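Local coordinates for protein nucleoporin NUP159 (Saccharomyces cerevisiae, PDB 1XIP) that forms part of the nuclear pore complex, its N-terminal beta-propeller domain tethering the helicase Dbp5 to the pore for mRNA export, at residues Q261-I266 / K311-P316. Numbering follows the deposited sequence.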
# COMPACT_ATOMS: atom_id res chain seq x y z
N GLN A 261 -16.99 11.35 5.70
CA GLN A 261 -16.49 12.72 5.81
C GLN A 261 -15.37 12.91 4.80
O GLN A 261 -14.46 12.08 4.75
CB GLN A 261 -15.94 12.97 7.21
CG GLN A 261 -16.96 13.08 8.34
CD GLN A 261 -16.29 13.13 9.70
OE1 GLN A 261 -15.87 12.10 10.23
NE2 GLN A 261 -16.15 14.33 10.25
N GLU A 262 -15.42 14.01 4.04
CA GLU A 262 -14.43 14.28 2.99
C GLU A 262 -13.10 14.75 3.55
O GLU A 262 -13.08 15.46 4.54
CB GLU A 262 -14.93 15.35 2.04
CG GLU A 262 -15.73 14.81 0.88
CD GLU A 262 -15.28 15.34 -0.48
OE1 GLU A 262 -16.15 15.56 -1.34
OE2 GLU A 262 -14.05 15.52 -0.68
N THR A 263 -12.00 14.35 2.90
CA THR A 263 -10.73 15.08 2.99
C THR A 263 -10.26 15.49 1.63
O THR A 263 -10.46 14.78 0.63
CB THR A 263 -9.59 14.25 3.57
OG1 THR A 263 -10.04 12.94 3.93
CG2 THR A 263 -9.09 14.88 4.86
N PHE A 264 -9.57 16.62 1.62
CA PHE A 264 -8.83 17.05 0.48
C PHE A 264 -7.36 17.01 0.82
O PHE A 264 -6.52 17.44 0.03
CB PHE A 264 -9.28 18.47 0.09
CG PHE A 264 -10.71 18.54 -0.35
CD1 PHE A 264 -11.07 18.30 -1.69
CD2 PHE A 264 -11.72 18.81 0.58
CE1 PHE A 264 -12.41 18.34 -2.09
CE2 PHE A 264 -13.05 18.85 0.18
CZ PHE A 264 -13.39 18.62 -1.16
N ASP A 265 -7.04 16.48 2.01
CA ASP A 265 -5.65 16.54 2.51
C ASP A 265 -4.95 15.20 2.66
O ASP A 265 -3.83 15.14 3.16
CB ASP A 265 -5.56 17.30 3.85
CG ASP A 265 -5.95 18.77 3.72
OD1 ASP A 265 -5.70 19.39 2.64
OD2 ASP A 265 -6.50 19.39 4.67
N ILE A 266 -5.60 14.12 2.24
CA ILE A 266 -4.92 12.85 2.17
C ILE A 266 -4.56 12.58 0.73
O ILE A 266 -5.45 12.42 -0.11
CB ILE A 266 -5.78 11.70 2.73
CG1 ILE A 266 -5.89 11.81 4.25
CG2 ILE A 266 -5.16 10.38 2.36
CD1 ILE A 266 -6.82 10.80 4.87
N LYS A 311 -7.85 9.98 14.49
CA LYS A 311 -9.05 10.84 14.57
C LYS A 311 -9.11 11.98 13.54
O LYS A 311 -10.20 12.44 13.20
CB LYS A 311 -9.19 11.43 15.98
CG LYS A 311 -7.96 12.22 16.47
CD LYS A 311 -8.35 13.38 17.39
CE LYS A 311 -7.20 13.83 18.29
NZ LYS A 311 -6.15 14.59 17.54
N GLN A 312 -7.95 12.41 13.06
CA GLN A 312 -7.86 13.47 12.07
C GLN A 312 -6.53 13.42 11.32
O GLN A 312 -5.62 12.69 11.71
CB GLN A 312 -8.06 14.84 12.72
CG GLN A 312 -6.81 15.41 13.40
CD GLN A 312 -7.14 16.35 14.53
OE1 GLN A 312 -6.88 16.04 15.69
NE2 GLN A 312 -7.72 17.51 14.21
N VAL A 313 -6.44 14.22 10.25
CA VAL A 313 -5.23 14.34 9.44
C VAL A 313 -4.31 15.35 10.08
O VAL A 313 -4.77 16.38 10.57
CB VAL A 313 -5.57 14.80 7.98
CG1 VAL A 313 -4.30 15.04 7.16
CG2 VAL A 313 -6.47 13.81 7.30
N ILE A 314 -3.02 15.07 10.07
CA ILE A 314 -2.03 15.95 10.68
C ILE A 314 -1.05 16.50 9.67
O ILE A 314 -0.40 15.75 8.96
CB ILE A 314 -1.28 15.21 11.77
CG1 ILE A 314 -2.17 15.00 12.97
CG2 ILE A 314 0.01 15.94 12.15
CD1 ILE A 314 -1.87 13.71 13.64
N GLU A 315 -0.95 17.81 9.62
CA GLU A 315 0.10 18.45 8.86
C GLU A 315 1.15 18.90 9.87
O GLU A 315 0.80 19.44 10.92
CB GLU A 315 -0.44 19.65 8.09
CG GLU A 315 -1.00 19.31 6.70
CD GLU A 315 -1.02 20.52 5.76
OE1 GLU A 315 -1.71 21.53 6.06
OE2 GLU A 315 -0.34 20.47 4.71
N PRO A 316 2.42 18.64 9.56
CA PRO A 316 3.53 19.24 10.32
C PRO A 316 3.51 20.75 10.15
O PRO A 316 3.00 21.25 9.14
CB PRO A 316 4.77 18.64 9.65
CG PRO A 316 4.28 17.44 8.94
CD PRO A 316 2.90 17.75 8.49
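Thr263 and Val313 meet through methyl groups where the end of strand 257-263 passes strand 313-316. Thr263 CG2 lies 3.7 Å from Val313 CG2, and the two short side chains run obliquely to one another. Asp265 comes next, after the chain has left its strand. Its CB points toward the other segment and comes within 4.2 Å of Val313 CG1. The same methyl lies 4.0 Å from the carbonyl O of Asp265, a van der Waals contact. The carboxylate of Asp265 is held elsewhere: OD2 hydrogen-bonds to OG1 of Thr11. Glu315 brings a second acid to this side, with OE1 5.4 Å from Asp265 OD2. The two carboxylates are not in contact. Glu315 OE2 forms a salt bridge with Arg322, which probably offsets part of the repulsion. Ile266 is the last residue of the first segment to touch. Its CG1 lies beside the backbone N (chi1 -72°), which carries the longer branch toward the second segment. There CG1 touches Val313 CG2 at 3.7 Å, and CD1 follows at 3.9 Å from that methyl.

Val313 is thus the one residue of 311-316 that meets all three partners. CG2 packs against Thr263 and Ile266, while CG1, anti to the backbone N (chi1 176°), goes to Asp265. No hydrogen bond crosses between the segments. The contact is small, 148 Å² in all, and mostly methyl and methylene groups make it. Within the NUP159/214 beta-propeller, Val313 packs the parallel strand pair 11-14/313-316 against the end of strand 257-263 and the turn after it. Strand 257-263 itself lies between strands 4-5 and 246-254 in a mixed sheet. Ile266 also reaches Ile250 of strand 246-254 and Ser306 of strand 306-308, and Val313 touches Trp308 of that last strand and Thr11 of strand 11-14.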